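Local coordinates for water-Soluble Chlorophyll Protein (Brassica oleracea var. botrytis, PDB 6S2Z) that binds chlorophyll b as a water-soluble tetramer of Kunitz-type (STI-like) subunits, and probably serves as a chlorophyll carrier, at residues C41-T46 with W87-E92; P57-Y62 with N79-S84. All coordinates share one frame; numbering follows the deposited sequence.

Contact 1 (C41-T46 with W87-E92); sequences CPLGIT and WPVCNE. With CHL (chlorophyll b), chain B.
The backbones at Cys41 and Cys90 draw together to a CA-CA distance of 5.4 Å, where the approach to strand 44-47 meets the loop 87-92 of this beta-trefoil, and a disulfide fastens them. Its SG-SG bond of 2.0 Å is twisted to a chi3 of -91°, near the relaxed right angle of a disulfide, with positive phi (69°) at Cys90, where its CB points toward Cys41. Leu43 packs against the bridge, its CG 3.7 Å from the SG of Cys90. Its side chain leaves with CG anti to the carbonyl carbon (chi1 -63°) and then forks: CD1 reaches Val89 CG2 at 4.2 Å and comes obliquely to the ring of Trp87, while CD2 lies 3.5 Å from CAB of chlorophyll b. A branched aliphatic residue suits this place because the fork lets CD1 touch the loop and the formyl oxygen together, while CD2 meets the vinyl carbon. Trp87 turns a face of its broad indole to the pigment's substituents, with the formyl carbon CMC 4.0 Å above its plane, over the centre. Pro88 adds its CD to the same group, a rigid ring next to the pigment. Within the loop, Asn91 ND2 donates to Trp87 O, which probably helps hold the turn. Beta-branched Val89 adds to this wall of the pocket, its CG2 3.3 Å from the formyl oxygen OMC of chlorophyll b.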
ATOM      1  N   CYS A  41      -8.762   7.974  -4.271  1.00 17.50           N
ATOM      2  CA  CYS A  41      -9.157   9.008  -5.211  1.00 17.38           C
ATOM      3  C   CYS A  41     -10.180   9.905  -4.529  1.00 15.00           C
ATOM      4  O   CYS A  41     -11.046   9.400  -3.831  1.00 14.02           O
ATOM      5  CB  CYS A  41      -9.746   8.435  -6.493  1.00 16.92           C
ATOM      6  SG  CYS A  41      -8.614   7.311  -7.338  1.00 18.97           S
ATOM      7  N   PRO A  42     -10.106  11.248  -4.700  1.00 14.54           N
ATOM      8  CA  PRO A  42      -9.063  11.869  -5.527  1.00 13.28           C
ATOM      9  C   PRO A  42      -7.718  12.040  -4.815  1.00 12.07           C
ATOM     10  O   PRO A  42      -7.664  12.109  -3.597  1.00 11.56           O
ATOM     11  CB  PRO A  42      -9.688  13.233  -5.871  1.00 13.26           C
ATOM     12  CG  PRO A  42     -10.587  13.561  -4.686  1.00 13.68           C
ATOM     13  CD  PRO A  42     -11.062  12.227  -4.144  1.00 13.71           C
ATOM     14  N   LEU A  43      -6.636  12.132  -5.594  1.00 10.19           N
ATOM     15  CA  LEU A  43      -5.299  12.330  -5.066  1.00 10.95           C
ATOM     16  C   LEU A  43      -5.139  13.752  -4.542  1.00 12.12           C
ATOM     17  O   LEU A  43      -5.775  14.672  -5.048  1.00 13.52           O
ATOM     18  CB  LEU A  43      -4.270  12.059  -6.177  1.00 10.24           C
ATOM     19  CG  LEU A  43      -4.274  10.619  -6.704  1.00 10.50           C
ATOM     20  CD1 LEU A  43      -3.570  10.509  -8.048  1.00  9.89           C
ATOM     21  CD2 LEU A  43      -3.674   9.661  -5.672  1.00  9.59           C
ATOM     22  N   GLY A  44      -4.225  13.935  -3.583  1.00 11.63           N
ATOM     23  CA  GLY A  44      -3.820  15.274  -3.196  1.00 11.69           C
ATOM     24  C   GLY A  44      -2.511  15.652  -3.872  1.00 12.51           C
ATOM     25  O   GLY A  44      -2.073  14.961  -4.787  1.00 14.83           O
ATOM     26  N   ILE A  45      -1.897  16.748  -3.412  1.00 13.18           N
ATOM     27  CA  ILE A  45      -0.675  17.275  -3.994  1.00 13.59           C
ATOM     28  C   ILE A  45       0.287  17.555  -2.852  1.00 13.21           C
ATOM     29  O   ILE A  45      -0.111  18.051  -1.808  1.00 15.51           O
ATOM     30  CB  ILE A  45      -0.934  18.541  -4.841  1.00 14.56           C
ATOM     31  CG1 ILE A  45      -2.122  18.346  -5.783  1.00 14.66           C
ATOM     32  CG2 ILE A  45       0.320  18.957  -5.607  1.00 13.42           C
ATOM     33  CD1 ILE A  45      -2.316  19.503  -6.771  1.00 15.13           C
ATOM     34  N   THR A  46       1.550  17.197  -3.060  1.00 12.29           N
ATOM     35  CA  THR A  46       2.528  17.103  -1.999  1.00 11.66           C
ATOM     36  C   THR A  46       3.838  17.644  -2.564  1.00 13.40           C
ATOM     37  O   THR A  46       4.093  17.520  -3.770  1.00 13.01           O
ATOM     38  CB  THR A  46       2.680  15.628  -1.582  1.00 12.72           C
ATOM     39  OG1 THR A  46       1.384  15.145  -1.217  1.00 11.62           O
ATOM     40  CG2 THR A  46       3.652  15.427  -0.441  1.00 10.08           C
ATOM     41  N   TRP A  87      -0.736   7.439 -16.097  1.00 25.88           N
ATOM     42  CA  TRP A  87      -1.626   7.812 -15.006  1.00 25.30           C
ATOM     43  C   TRP A  87      -2.441   6.580 -14.615  1.00 25.53           C
ATOM     44  O   TRP A  87      -3.515   6.343 -15.175  1.00 25.13           O
ATOM     45  CB  TRP A  87      -2.498   9.004 -15.430  1.00 27.80           C
ATOM     46  CG  TRP A  87      -3.130   9.777 -14.306  1.00 26.91           C
ATOM     47  CD1 TRP A  87      -4.341   9.532 -13.719  1.00 23.87           C
ATOM     48  CD2 TRP A  87      -2.603  10.952 -13.662  1.00 23.65           C
ATOM     49  NE1 TRP A  87      -4.579  10.446 -12.726  1.00 25.25           N
ATOM     50  CE2 TRP A  87      -3.534  11.333 -12.673  1.00 22.82           C
ATOM     51  CE3 TRP A  87      -1.433  11.706 -13.807  1.00 24.98           C
ATOM     52  CZ2 TRP A  87      -3.329  12.439 -11.850  1.00 23.19           C
ATOM     53  CZ3 TRP A  87      -1.231  12.803 -12.993  1.00 23.14           C
ATOM     54  CH2 TRP A  87      -2.167  13.160 -12.023  1.00 22.06           C
ATOM     55  N   PRO A  88      -1.919   5.721 -13.702  1.00 23.10           N
ATOM     56  CA  PRO A  88      -2.534   4.427 -13.393  1.00 25.18           C
ATOM     57  C   PRO A  88      -3.724   4.372 -12.443  1.00 26.77           C
ATOM     58  O   PRO A  88      -4.391   3.343 -12.381  1.00 30.30           O
ATOM     59  CB  PRO A  88      -1.424   3.652 -12.667  1.00 24.08           C
ATOM     60  CG  PRO A  88      -0.541   4.713 -12.071  1.00 21.74           C
ATOM     61  CD  PRO A  88      -0.638   5.894 -13.010  1.00 22.89           C
ATOM     62  N   VAL A  89      -3.959   5.438 -11.673  1.00 27.55           N
ATOM     63  CA  VAL A  89      -5.095   5.456 -10.763  1.00 24.84           C
ATOM     64  C   VAL A  89      -5.892   6.753 -10.924  1.00 25.95           C
ATOM     65  O   VAL A  89      -5.366   7.763 -11.389  1.00 25.90           O
ATOM     66  CB  VAL A  89      -4.664   5.221  -9.302  1.00 23.03           C
ATOM     67  CG1 VAL A  89      -3.989   3.870  -9.117  1.00 21.03           C
ATOM     68  CG2 VAL A  89      -3.777   6.336  -8.786  1.00 23.58           C
ATOM     69  N   CYS A  90      -7.166   6.700 -10.504  1.00 25.32           N
ATOM     70  CA  CYS A  90      -8.031   7.863 -10.382  1.00 25.98           C
ATOM     71  C   CYS A  90      -8.364   8.418 -11.759  1.00 26.81           C
ATOM     72  O   CYS A  90      -8.394   9.631 -11.950  1.00 27.38           O
ATOM     73  CB  CYS A  90      -7.382   8.947  -9.526  1.00 22.67           C
ATOM     74  SG  CYS A  90      -6.971   8.362  -7.860  1.00 20.91           S
ATOM     75  N   ASN A  91      -8.668   7.503 -12.684  1.00 32.10           N
ATOM     76  CA  ASN A  91      -8.746   7.802 -14.109  1.00 35.13           C
ATOM     77  C   ASN A  91     -10.101   8.364 -14.517  1.00 31.96           C
ATOM     78  O   ASN A  91     -10.222   8.909 -15.607  1.00 33.32           O
ATOM     79  CB  ASN A  91      -8.424   6.570 -14.945  1.00 35.72           C
ATOM     80  CG  ASN A  91      -6.934   6.420 -15.073  1.00 36.53           C
ATOM     81  OD1 ASN A  91      -6.383   5.420 -14.610  1.00 39.03           O
ATOM     82  ND2 ASN A  91      -6.290   7.440 -15.630  1.00 33.50           N
ATOM     83  N   GLU A  92     -11.101   8.178 -13.656  1.00 33.05           N
ATOM     84  CA  GLU A  92     -12.442   8.687 -13.880  1.00 38.01           C
ATOM     85  C   GLU A  92     -12.449  10.191 -13.595  1.00 34.43           C
ATOM     86  O   GLU A  92     -13.408  10.866 -13.956  1.00 34.31           O
ATOM     87  CB  GLU A  92     -13.459   7.868 -13.072  1.00 43.50           C
ATOM     88  CG  GLU A  92     -13.251   7.920 -11.555  1.00 58.75           C
ATOM     89  CD  GLU A  92     -12.067   7.184 -10.920  1.00 62.43           C
ATOM     90  OE1 GLU A  92     -11.412   6.363 -11.614  1.00 63.67           O
ATOM     91  OE2 GLU A  92     -11.809   7.416  -9.711  1.00 60.56           O
TER
HETATM   92 MG   CHL B1001       2.788  10.239  -6.549  1.00 13.46          MG
HETATM   93  CHA CHL B1001       5.916  11.122  -5.575  1.00 12.07           C
HETATM   94  CHB CHL B1001       2.453   8.674  -3.578  1.00 11.65           C
HETATM   95  CHC CHL B1001      -0.065   8.814  -7.676  1.00 13.45           C
HETATM   96  CHD CHL B1001       3.614  11.115  -9.842  1.00 11.41           C
HETATM   97  NA  CHL B1001       3.832  10.133  -4.826  1.00 12.03           N
HETATM   98  C1A CHL B1001       4.955  10.629  -4.579  1.00 12.51           C
HETATM   99  C2A CHL B1001       5.377  10.581  -3.169  1.00 12.22           C
HETATM  100  C3A CHL B1001       4.375   9.637  -2.598  1.00 12.05           C
HETATM  101  C4A CHL B1001       3.485   9.460  -3.744  1.00 12.09           C
HETATM  102  CMA CHL B1001       5.026   8.328  -2.233  1.00 11.47           C
HETATM  103  CAA CHL B1001       5.562  11.927  -2.482  1.00 12.14           C
HETATM  104  CBA CHL B1001       5.828  11.876  -0.999  1.00 12.80           C
HETATM  105  CGA CHL B1001       7.251  11.751  -0.543  1.00 15.35           C
HETATM  106  O1A CHL B1001       7.923  12.691  -0.444  1.00 13.48           O
HETATM  107  O2A CHL B1001       7.767  10.495  -0.131  1.00 17.71           O
HETATM  108  NB  CHL B1001       1.385   8.961  -5.730  1.00 13.38           N
HETATM  109  C1B CHL B1001       1.394   8.384  -4.539  1.00 12.99           C
HETATM  110  C2B CHL B1001       0.307   7.462  -4.238  1.00 12.46           C
HETATM  111  C3B CHL B1001      -0.421   7.523  -5.471  1.00 12.01           C
HETATM  112  C4B CHL B1001       0.318   8.461  -6.305  1.00 13.53           C
HETATM  113  CMB CHL B1001       0.040   6.668  -3.004  1.00 12.43           C
HETATM  114  CAB CHL B1001      -1.662   6.813  -5.823  1.00 12.12           C
HETATM  115  CBB CHL B1001      -1.838   5.562  -5.626  1.00  9.88           C
HETATM  116  NC  CHL B1001       1.912  10.000  -8.417  1.00 12.95           N
HETATM  117  C1C CHL B1001       0.784   9.397  -8.709  1.00 13.37           C
HETATM  118  C2C CHL B1001       0.445   9.411 -10.128  1.00 14.03           C
HETATM  119  C3C CHL B1001       1.512  10.085 -10.770  1.00 12.13           C
HETATM  120  C4C CHL B1001       2.359  10.381  -9.626  1.00 12.57           C
HETATM  121  CMC CHL B1001      -0.705   8.858 -10.856  1.00 16.89           C
HETATM  122  OMC CHL B1001      -1.608   8.339 -10.308  1.00 21.62           O
HETATM  123  CAC CHL B1001       1.691  10.360 -12.231  1.00 12.00           C
HETATM  124  CBC CHL B1001       2.358   9.215 -12.898  1.00 11.74           C
HETATM  125  ND  CHL B1001       4.380  10.989  -7.582  1.00 12.13           N
HETATM  126  C1D CHL B1001       4.649  11.278  -8.831  1.00 12.02           C
HETATM  127  C2D CHL B1001       6.031  11.771  -9.022  1.00 11.20           C
HETATM  128  C3D CHL B1001       6.489  11.707  -7.647  1.00 11.69           C
HETATM  129  C4D CHL B1001       5.512  11.264  -6.933  1.00 11.53           C
HETATM  130  CMD CHL B1001       6.832  12.290 -10.176  1.00 10.35           C
HETATM  131  CAD CHL B1001       7.657  11.949  -6.783  1.00 12.58           C
HETATM  132  OBD CHL B1001       8.748  12.417  -7.155  1.00 11.77           O
HETATM  133  CBD CHL B1001       7.307  11.587  -5.402  1.00 11.68           C
HETATM  134  CGD CHL B1001       8.274  10.619  -4.814  1.00 14.21           C
HETATM  135  O1D CHL B1001       8.960  10.914  -3.915  1.00 16.25           O
HETATM  136  O2D CHL B1001       8.437   9.317  -5.305  1.00 15.70           O
HETATM  137  CED CHL B1001       9.527   8.558  -4.941  1.00 16.25           C
HETATM  138  C1  CHL B1001       9.000   9.913  -0.437  1.00 21.18           C
HETATM  139  C2  CHL B1001       9.010   8.611   0.285  1.00 22.95           C
HETATM  140  C3  CHL B1001       9.608   7.535  -0.209  1.00 24.08           C
HETATM  141  C4  CHL B1001      10.327   7.611  -1.484  1.00 25.32           C
HETATM  142  C5  CHL B1001       9.583   6.248   0.509  1.00 22.52           C
HETATM  143  C6  CHL B1001       8.869   5.217  -0.322  1.00 25.80           C
HETATM  144  C7  CHL B1001       7.543   5.658  -0.882  1.00 24.34           C
HETATM  145  C8  CHL B1001       6.937   4.546  -1.715  1.00 26.95           C
HETATM  146  C9  CHL B1001       7.038   4.811  -3.200  1.00 22.38           C
HETATM  147  C10 CHL B1001       5.514   4.258  -1.298  1.00 25.01           C
HETATM  148  C11 CHL B1001       5.525   3.562   0.018  1.00 26.52           C
HETATM  149  C12 CHL B1001       4.217   2.853   0.198  1.00 30.41           C
HETATM  150  C13 CHL B1001       3.898   2.569   1.650  1.00 30.50           C
HETATM  151  C14 CHL B1001       4.828   1.549   2.252  1.00 28.49           C
HETATM  152  C15 CHL B1001       2.470   2.087   1.760  1.00 31.70           C
HETATM  153  C16 CHL B1001       1.972   2.153   3.193  1.00 32.38           C
HETATM  154  C17 CHL B1001       0.555   1.625   3.337  1.00 32.78           C
HETATM  155  C18 CHL B1001      -0.045   2.092   4.642  1.00 32.56           C
HETATM  156  C19 CHL B1001      -1.483   2.436   4.465  1.00 33.60           C
HETATM  157  C20 CHL B1001       0.044   0.988   5.631  1.00 37.74           C

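Contact 2 (P57-Y62 with N79-S84); sequences PVSFGY and NIEFRS
Arg83 N donates to Pro57 O at 2.7 Å, reaching the oxygen from 30° off the carbonyl plane, and so ties the strands just where Pro57 leads into the pairing. Ser59 and Glu81 then form a hydrogen-bonded pair: Ser59 N meets Glu81 O at 3.0 Å in the carbonyl plane, and Glu81 N returns a nearly straight bond (170°) to Ser59 O. At the other end Asn79 N to Gly61 O is 2.9 Å, while the reverse bond from Gly61 N to Asn79 O is weak. The side-chain amide of buried Asn79 is held by ND2 donating to Ser122 O. Next to Ser59, in the non-hydrogen-bonded pair with Phe82, Val58 CA approaches Glu81 O in a CA-H...O contact. Segments 58-62 and 79-82, their axes at 155°, are antiparallel neighbours in the beta-trefoil, each with further backbone bonds on its outer side (Val58 with Tyr18, Ile80 with Trp97). On the face with Ser59 and Glu81, Arg83 folds back through bends at chi2 and chi3, which lays its aliphatic CD against Ser59 OG; a small serine leaves width for that long chain. The face with Val58, Phe60, Ile80 and Phe82 is apolar. Phe60 and Ile80 lie side by side and point the same way, with Ile80 CG1 in plane at the edge of the phenyl ring. Ile80 CG2, anti to its own N, reaches Val58 CB at 3.9 Å. Another branch of Val58, CG1, presses against Phe82 CD1 at 3.4 Å, and Pro57 O lies in plane at that ring's edge.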
ATOM      1  N   PRO A  57       5.288  17.489 -14.159  1.00 12.32           N
ATOM      2  CA  PRO A  57       4.986  18.685 -14.946  1.00 12.74           C
ATOM      3  C   PRO A  57       3.526  19.120 -14.921  1.00 13.63           C
ATOM      4  O   PRO A  57       2.624  18.272 -14.888  1.00 12.55           O
ATOM      5  CB  PRO A  57       5.346  18.265 -16.378  1.00 11.12           C
ATOM      6  CG  PRO A  57       6.434  17.233 -16.167  1.00 12.40           C
ATOM      7  CD  PRO A  57       5.985  16.456 -14.944  1.00 11.41           C
ATOM      8  N   VAL A  58       3.332  20.448 -14.968  1.00 13.03           N
ATOM      9  CA  VAL A  58       2.015  21.047 -15.120  1.00 14.71           C
ATOM     10  C   VAL A  58       2.000  21.998 -16.320  1.00 17.24           C
ATOM     11  O   VAL A  58       3.047  22.410 -16.844  1.00 17.21           O
ATOM     12  CB  VAL A  58       1.592  21.787 -13.845  1.00 14.33           C
ATOM     13  CG1 VAL A  58       1.694  20.897 -12.619  1.00 11.88           C
ATOM     14  CG2 VAL A  58       2.419  23.057 -13.672  1.00 14.66           C
ATOM     15  N   SER A  59       0.779  22.355 -16.736  1.00 18.77           N
ATOM     16  CA  SER A  59       0.592  23.429 -17.693  1.00 20.54           C
ATOM     17  C   SER A  59      -0.538  24.326 -17.208  1.00 21.88           C
ATOM     18  O   SER A  59      -1.410  23.890 -16.448  1.00 20.25           O
ATOM     19  CB  SER A  59       0.355  22.905 -19.088  1.00 21.60           C
ATOM     20  OG  SER A  59      -0.872  22.200 -19.150  1.00 25.25           O
ATOM     21  N   PHE A  60      -0.464  25.595 -17.629  1.00 21.83           N
ATOM     22  CA  PHE A  60      -1.384  26.637 -17.215  1.00 20.75           C
ATOM     23  C   PHE A  60      -2.197  27.033 -18.440  1.00 23.58           C
ATOM     24  O   PHE A  60      -1.649  27.103 -19.539  1.00 27.76           O
ATOM     25  CB  PHE A  60      -0.631  27.810 -16.585  1.00 17.85           C
ATOM     26  CG  PHE A  60       0.363  27.454 -15.498  1.00 17.38           C
ATOM     27  CD1 PHE A  60      -0.059  27.080 -14.226  1.00 16.67           C
ATOM     28  CD2 PHE A  60       1.724  27.513 -15.735  1.00 15.88           C
ATOM     29  CE1 PHE A  60       0.854  26.775 -13.227  1.00 16.39           C
ATOM     30  CE2 PHE A  60       2.637  27.186 -14.735  1.00 18.43           C
ATOM     31  CZ  PHE A  60       2.208  26.831 -13.473  1.00 14.81           C
ATOM     32  N   GLY A  61      -3.504  27.225 -18.238  1.00 22.85           N
ATOM     33  CA  GLY A  61      -4.398  27.770 -19.249  1.00 25.00           C
ATOM     34  C   GLY A  61      -5.452  28.677 -18.610  1.00 26.58           C
ATOM     35  O   GLY A  61      -5.913  28.394 -17.508  1.00 30.24           O
ATOM     36  N   TYR A  62      -5.798  29.777 -19.294  1.00 27.74           N
ATOM     37  CA  TYR A  62      -6.783  30.740 -18.823  1.00 27.79           C
ATOM     38  C   TYR A  62      -8.161  30.096 -18.729  1.00 25.70           C
ATOM     39  O   TYR A  62      -8.546  29.335 -19.612  1.00 28.49           O
ATOM     40  CB  TYR A  62      -6.837  31.972 -19.735  1.00 26.70           C
ATOM     41  CG  TYR A  62      -5.658  32.900 -19.584  1.00 26.68           C
ATOM     42  CD1 TYR A  62      -5.408  33.532 -18.374  1.00 27.65           C
ATOM     43  CD2 TYR A  62      -4.774  33.131 -20.632  1.00 27.97           C
ATOM     44  CE1 TYR A  62      -4.315  34.372 -18.205  1.00 27.37           C
ATOM     45  CE2 TYR A  62      -3.687  33.990 -20.490  1.00 30.24           C
ATOM     46  CZ  TYR A  62      -3.454  34.605 -19.266  1.00 28.24           C
ATOM     47  OH  TYR A  62      -2.386  35.432 -19.074  1.00 26.73           O
ATOM     48  N   ASN A  79      -6.535  27.427 -14.840  1.00 22.20           N
ATOM     49  CA  ASN A  79      -6.530  26.051 -14.387  1.00 19.38           C
ATOM     50  C   ASN A  79      -5.071  25.600 -14.341  1.00 19.06           C
ATOM     51  O   ASN A  79      -4.242  26.128 -15.078  1.00 15.41           O
ATOM     52  CB  ASN A  79      -7.318  25.158 -15.353  1.00 21.51           C
ATOM     53  CG  ASN A  79      -8.815  25.402 -15.344  1.00 21.21           C
ATOM     54  OD1 ASN A  79      -9.480  25.229 -16.364  1.00 22.92           O
ATOM     55  ND2 ASN A  79      -9.350  25.831 -14.214  1.00 19.89           N
ATOM     56  N   ILE A  80      -4.762  24.656 -13.441  1.00 18.15           N
ATOM     57  CA  ILE A  80      -3.458  24.031 -13.391  1.00 18.10           C
ATOM     58  C   ILE A  80      -3.706  22.542 -13.583  1.00 19.68           C
ATOM     59  O   ILE A  80      -4.501  21.962 -12.852  1.00 19.70           O
ATOM     60  CB  ILE A  80      -2.729  24.332 -12.055  1.00 20.09           C
ATOM     61  CG1 ILE A  80      -2.737  25.824 -11.690  1.00 19.05           C
ATOM     62  CG2 ILE A  80      -1.316  23.771 -12.079  1.00 19.52           C
ATOM     63  CD1 ILE A  80      -2.084  26.135 -10.369  1.00 19.41           C
ATOM     64  N   GLU A  81      -3.056  21.936 -14.587  1.00 21.30           N
ATOM     65  CA  GLU A  81      -3.229  20.506 -14.755  1.00 23.24           C
ATOM     66  C   GLU A  81      -1.888  19.793 -14.846  1.00 23.68           C
ATOM     67  O   GLU A  81      -0.967  20.252 -15.516  1.00 27.48           O
ATOM     68  CB  GLU A  81      -4.179  20.135 -15.892  1.00 26.45           C
ATOM     69  CG  GLU A  81      -3.801  20.676 -17.243  1.00 31.01           C
ATOM     70  CD  GLU A  81      -4.423  19.877 -18.379  1.00 32.34           C
ATOM     71  OE1 GLU A  81      -4.937  18.788 -18.136  1.00 29.72           O
ATOM     72  OE2 GLU A  81      -4.369  20.346 -19.514  1.00 40.80           O
ATOM     73  N   PHE A  82      -1.806  18.664 -14.149  1.00 18.23           N
ATOM     74  CA  PHE A  82      -0.672  17.771 -14.282  1.00 18.19           C
ATOM     75  C   PHE A  82      -0.641  17.171 -15.687  1.00 18.98           C
ATOM     76  O   PHE A  82      -1.678  16.865 -16.280  1.00 17.87           O
ATOM     77  CB  PHE A  82      -0.727  16.703 -13.189  1.00 14.55           C
ATOM     78  CG  PHE A  82      -0.151  17.139 -11.872  1.00 12.38           C
ATOM     79  CD1 PHE A  82       1.154  17.596 -11.790  1.00 10.90           C
ATOM     80  CD2 PHE A  82      -0.917  17.084 -10.716  1.00 11.90           C
ATOM     81  CE1 PHE A  82       1.695  17.945 -10.563  1.00 10.67           C
ATOM     82  CE2 PHE A  82      -0.379  17.452  -9.491  1.00 10.44           C
ATOM     83  CZ  PHE A  82       0.926  17.874  -9.417  1.00 10.25           C
ATOM     84  N   ARG A  83       0.573  17.015 -16.212  1.00 20.28           N
ATOM     85  CA  ARG A  83       0.761  16.514 -17.559  1.00 21.33           C
ATOM     86  C   ARG A  83       1.597  15.251 -17.456  1.00 22.86           C
ATOM     87  O   ARG A  83       2.781  15.320 -17.110  1.00 20.87           O
ATOM     88  CB  ARG A  83       1.475  17.554 -18.425  1.00 24.71           C
ATOM     89  CG  ARG A  83       0.741  18.878 -18.578  1.00 30.22           C
ATOM     90  CD  ARG A  83      -0.569  18.817 -19.343  1.00 34.36           C
ATOM     91  NE  ARG A  83      -0.493  18.343 -20.717  1.00 38.96           N
ATOM     92  CZ  ARG A  83       0.050  19.019 -21.734  1.00 48.65           C
ATOM     93  NH1 ARG A  83       0.610  20.204 -21.540  1.00 46.94           N
ATOM     94  NH2 ARG A  83       0.054  18.502 -22.951  1.00 54.85           N
ATOM     95  N   SER A  84       0.946  14.109 -17.740  1.00 25.96           N
ATOM     96  CA  SER A  84       1.561  12.795 -17.639  1.00 25.47           C
ATOM     97  C   SER A  84       0.874  11.788 -18.565  1.00 28.58           C
ATOM     98  O   SER A  84      -0.329  11.561 -18.466  1.00 26.86           O
ATOM     99  CB  SER A  84       1.538  12.300 -16.227  1.00 23.14           C
ATOM    100  OG  SER A  84       2.343  11.144 -16.149  1.00 23.39           O
TER

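In the fold
The two contacts lie about 15 Å apart, centre to centre, within one beta-trefoil chain, and contact 2 is nested along the sequence inside the loop that contact 1 closes: after 41-46 come 57-62, 79-84 and finally 87-92. Strand 44-47 is followed directly by strand 58-62, and the chain leaving strand 78-82 runs almost at once into the pocket-lining loop. Contact 2 lies nearer the middle of the chain, contact 1 farther out beside chlorophyll b. Phe82 joins them: its CE2 meets Ile45 CD1 at 3.9 Å, and its CB meets Trp87 CZ3 at 3.9 Å. The apolar interior is thus continuous with the pigment pocket, close to Pro32, the axial magnesium residue.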